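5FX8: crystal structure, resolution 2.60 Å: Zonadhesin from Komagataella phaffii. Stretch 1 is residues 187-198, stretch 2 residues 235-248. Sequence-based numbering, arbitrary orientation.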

# COMPACT_ATOMS: atom_id res chain seq x y z
N PRO C 187 -1.77 32.37 -47.51
CA PRO C 187 -0.81 31.52 -48.20
C PRO C 187 0.48 31.23 -47.44
O PRO C 187 1.40 30.71 -48.07
CB PRO C 187 -0.46 32.36 -49.41
CG PRO C 187 -0.42 33.72 -48.83
CD PRO C 187 -1.56 33.78 -47.86
N GLY C 188 0.58 31.55 -46.16
CA GLY C 188 1.85 31.43 -45.48
C GLY C 188 2.40 30.01 -45.44
O GLY C 188 1.74 29.03 -45.79
N THR C 189 3.65 29.91 -45.01
CA THR C 189 4.33 28.64 -44.81
C THR C 189 4.86 28.58 -43.38
O THR C 189 5.74 29.36 -43.02
CB THR C 189 5.48 28.45 -45.80
OG1 THR C 189 4.95 28.14 -47.09
CG2 THR C 189 6.37 27.32 -45.37
N PHE C 190 4.35 27.63 -42.60
CA PHE C 190 4.72 27.51 -41.19
C PHE C 190 6.15 27.00 -41.05
O PHE C 190 6.58 26.12 -41.79
CB PHE C 190 3.77 26.57 -40.45
CG PHE C 190 2.46 27.20 -40.10
CD1 PHE C 190 2.41 28.40 -39.43
CD2 PHE C 190 1.27 26.60 -40.48
CE1 PHE C 190 1.19 28.99 -39.13
CE2 PHE C 190 0.05 27.19 -40.18
CZ PHE C 190 0.01 28.38 -39.51
N ASP C 191 6.88 27.58 -40.10
CA ASP C 191 8.24 27.16 -39.76
C ASP C 191 8.14 26.17 -38.59
O ASP C 191 7.93 26.56 -37.44
CB ASP C 191 9.11 28.36 -39.41
CG ASP C 191 10.56 27.98 -39.20
OD1 ASP C 191 10.87 26.78 -39.08
OD2 ASP C 191 11.40 28.90 -39.15
N CYS C 192 8.29 24.90 -38.90
CA CYS C 192 8.08 23.87 -37.90
C CYS C 192 9.19 23.83 -36.89
O CYS C 192 9.02 23.28 -35.80
CB CYS C 192 7.90 22.54 -38.59
SG CYS C 192 6.54 22.68 -39.74
N SER C 193 10.32 24.42 -37.21
CA SER C 193 11.38 24.58 -36.25
C SER C 193 11.13 25.73 -35.28
O SER C 193 12.00 26.01 -34.45
CB SER C 193 12.68 24.78 -37.02
OG SER C 193 13.64 25.46 -36.25
N GLU C 194 9.98 26.38 -35.32
CA GLU C 194 9.78 27.59 -34.54
C GLU C 194 8.44 27.60 -33.84
O GLU C 194 7.81 28.64 -33.70
CB GLU C 194 9.93 28.83 -35.42
CG GLU C 194 11.36 29.14 -35.83
CD GLU C 194 12.26 29.46 -34.65
OE1 GLU C 194 11.97 30.43 -33.91
OE2 GLU C 194 13.26 28.74 -34.45
N VAL C 195 7.98 26.44 -33.38
CA VAL C 195 6.77 26.33 -32.57
C VAL C 195 7.20 26.22 -31.11
O VAL C 195 8.08 25.43 -30.79
CB VAL C 195 5.91 25.13 -33.00
CG1 VAL C 195 4.55 25.16 -32.33
CG2 VAL C 195 5.74 25.11 -34.50
N LYS C 196 6.61 27.02 -30.25
CA LYS C 196 7.07 27.11 -28.88
C LYS C 196 5.88 27.46 -27.99
O LYS C 196 4.81 27.81 -28.48
CB LYS C 196 8.21 28.13 -28.74
CG LYS C 196 7.81 29.54 -29.09
CD LYS C 196 8.94 30.53 -29.01
CE LYS C 196 8.43 31.91 -29.35
NZ LYS C 196 9.48 32.95 -29.36
N TYR C 197 6.07 27.32 -26.69
CA TYR C 197 5.00 27.69 -25.78
C TYR C 197 5.61 28.21 -24.50
O TYR C 197 6.80 28.04 -24.23
CB TYR C 197 4.05 26.51 -25.51
CG TYR C 197 4.56 25.50 -24.51
CD1 TYR C 197 5.39 24.45 -24.90
CD2 TYR C 197 4.21 25.58 -23.17
CE1 TYR C 197 5.86 23.53 -24.00
CE2 TYR C 197 4.67 24.68 -22.26
CZ TYR C 197 5.50 23.64 -22.66
OH TYR C 197 5.96 22.72 -21.73
N ALA C 198 4.79 28.88 -23.71
CA ALA C 198 5.20 29.39 -22.42
C ALA C 198 3.99 29.40 -21.52
O ALA C 198 2.86 29.43 -21.98
CB ALA C 198 5.80 30.78 -22.54
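Stretch 2, residues 235-248: LPVESFECGDGTIS

How does the backbone of stretch 2 run against that of stretch 1? Stretch 2 enters through a cis peptide bond before Pro236, runs as a strand from Val237 to Cys242, turns through Gly243, Asp244 and Gly245, and returns as a second strand from Thr246 to Ser248. The two strands form a hairpin: Glu241 N bonds to Ser248 O at 2.9 Å, Ser248 N to Glu241 O at 2.7 Å, and Gly243 N to Thr246 O at 2.7 Å. Stretch 1 turns a corner of its own at Cys192 and Ser193, within a type I turn closed by Glu194 N to Asp191 O at 3.0 Å. The register is antiparallel in order: Thr189 CA lies 4.8 Å from Asp244 CA, Cys192 CA 5.8 Å from Cys242 CA and Tyr197 CA 9.9 Å from Val237 CA, so the backbones diverge from the hairpin tip toward Tyr197.

Where do the two main chains meet? They meet at the hairpin turn, where Phe190 N donates a hydrogen bond to Asp244 O at 2.9 Å, nearly straight at 166°. It is the only hydrogen bond between the stretches. The same oxygen receives a CA-H...O contact from Thr189 CA at 3.3 Å, so one carbonyl holds two successive residues of stretch 1.

What locks the hairpin to the corner? A disulfide does, with Cys192 SG bonded to Cys242 SG at 2.0 Å and a chi3 of -78°. Cys192 adopts the m rotamer and Cys242 the t rotamer, and both CA-to-CB bonds point toward the opposite stretch. Beside this bridge, Phe190 CB packs 4.1 Å from Cys242 SG.

How is the Phe190 ring accommodated? Phe190 is buried and has the largest area covered by the other stretch. Ile247 lies over one face of its ring: Ile247 CD1 is 3.6 Å from the ring centroid, only 14° off the normal, in a CH-pi contact, and Ile247 CG1 is 3.5 Å from Phe190 CD2. The hairpin backbone borders the ring edge, with Gly245 O 3.6 Å from Phe190 CE2 and Thr246 N 3.7 Å from Phe190 CD2.

What remains of the contact beyond the corner? Side chains span the widening gap. Val195 CG2 rests 3.9 Å from Phe240 CZ, and farther along, Tyr197 OH reaches within 3.4 Å of Pro236 CG.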

# COMPACT_ATOMS: atom_id res chain seq x y z
N LEU C 235 5.28 15.43 -22.31
CA LEU C 235 4.19 16.15 -21.71
C LEU C 235 4.68 17.49 -21.16
O LEU C 235 5.79 17.57 -20.65
CB LEU C 235 3.54 15.30 -20.65
CG LEU C 235 2.75 14.15 -21.27
CD1 LEU C 235 2.31 13.18 -20.21
CD2 LEU C 235 1.55 14.68 -22.03
N PRO C 236 3.85 18.54 -21.25
CA PRO C 236 2.43 18.61 -21.55
C PRO C 236 2.02 18.38 -23.00
O PRO C 236 0.84 18.22 -23.23
CB PRO C 236 2.07 20.03 -21.14
CG PRO C 236 3.26 20.77 -21.34
CD PRO C 236 4.36 19.87 -20.89
N VAL C 237 2.97 18.36 -23.93
CA VAL C 237 2.64 18.12 -25.33
C VAL C 237 2.15 16.69 -25.49
O VAL C 237 2.90 15.74 -25.26
CB VAL C 237 3.86 18.38 -26.22
CG1 VAL C 237 3.60 17.99 -27.64
CG2 VAL C 237 4.22 19.80 -26.16
N GLU C 238 0.89 16.53 -25.92
CA GLU C 238 0.37 15.21 -26.25
C GLU C 238 0.57 14.82 -27.71
O GLU C 238 0.70 13.63 -28.01
CB GLU C 238 -1.12 15.12 -25.96
CG GLU C 238 -1.55 15.49 -24.60
CD GLU C 238 -3.01 15.16 -24.37
OE1 GLU C 238 -3.89 15.99 -24.72
OE2 GLU C 238 -3.27 14.04 -23.87
N SER C 239 0.56 15.78 -28.63
CA SER C 239 0.71 15.47 -30.05
C SER C 239 1.08 16.75 -30.79
O SER C 239 0.74 17.84 -30.35
CB SER C 239 -0.58 14.90 -30.61
OG SER C 239 -1.61 15.81 -30.30
N PHE C 240 1.78 16.59 -31.91
CA PHE C 240 2.28 17.76 -32.63
C PHE C 240 2.52 17.41 -34.09
O PHE C 240 3.45 16.67 -34.40
CB PHE C 240 3.55 18.27 -31.96
CG PHE C 240 4.29 19.29 -32.75
CD1 PHE C 240 3.69 20.49 -33.10
CD2 PHE C 240 5.59 19.06 -33.13
CE1 PHE C 240 4.37 21.42 -33.82
CE2 PHE C 240 6.27 19.99 -33.85
CZ PHE C 240 5.66 21.18 -34.20
N GLU C 241 1.68 17.93 -34.98
CA GLU C 241 1.89 17.85 -36.43
C GLU C 241 2.07 19.25 -37.00
O GLU C 241 1.31 20.16 -36.68
CB GLU C 241 0.72 17.17 -37.13
CG GLU C 241 0.55 15.72 -36.81
CD GLU C 241 -0.52 15.07 -37.65
OE1 GLU C 241 -1.72 15.34 -37.39
OE2 GLU C 241 -0.18 14.31 -38.57
N CYS C 242 3.06 19.42 -37.86
CA CYS C 242 3.29 20.72 -38.49
C CYS C 242 3.54 20.50 -39.98
O CYS C 242 4.55 19.90 -40.36
CB CYS C 242 4.45 21.45 -37.84
SG CYS C 242 4.91 23.08 -38.58
N GLY C 243 2.61 20.97 -40.81
CA GLY C 243 2.80 21.02 -42.24
C GLY C 243 2.97 22.46 -42.68
O GLY C 243 3.02 23.39 -41.88
N ASP C 244 3.07 22.64 -44.00
CA ASP C 244 3.34 23.97 -44.53
C ASP C 244 2.17 24.92 -44.29
O ASP C 244 2.38 26.10 -44.01
CB ASP C 244 3.68 23.89 -46.01
CG ASP C 244 5.10 23.43 -46.26
OD1 ASP C 244 5.93 23.57 -45.33
OD2 ASP C 244 5.40 22.93 -47.37
N GLY C 245 0.94 24.41 -44.40
CA GLY C 245 -0.22 25.25 -44.18
C GLY C 245 -1.03 24.93 -42.94
O GLY C 245 -2.01 25.62 -42.67
N THR C 246 -0.64 23.92 -42.18
CA THR C 246 -1.43 23.48 -41.03
C THR C 246 -0.53 23.07 -39.88
O THR C 246 0.55 22.52 -40.09
CB THR C 246 -2.31 22.32 -41.40
OG1 THR C 246 -1.53 21.43 -42.20
CG2 THR C 246 -3.49 22.79 -42.18
N ILE C 247 -1.01 23.30 -38.66
CA ILE C 247 -0.37 22.81 -37.45
C ILE C 247 -1.44 22.21 -36.55
O ILE C 247 -2.48 22.83 -36.32
CB ILE C 247 0.38 23.91 -36.68
CG1 ILE C 247 1.36 24.66 -37.57
CG2 ILE C 247 1.17 23.29 -35.58
CD1 ILE C 247 1.97 25.87 -36.89
N SER C 248 -1.18 21.00 -36.05
CA SER C 248 -1.98 20.37 -35.01
C SER C 248 -1.18 20.28 -33.72
O SER C 248 0.01 19.96 -33.74
CB SER C 248 -2.40 18.96 -35.41
OG SER C 248 -3.46 18.99 -36.32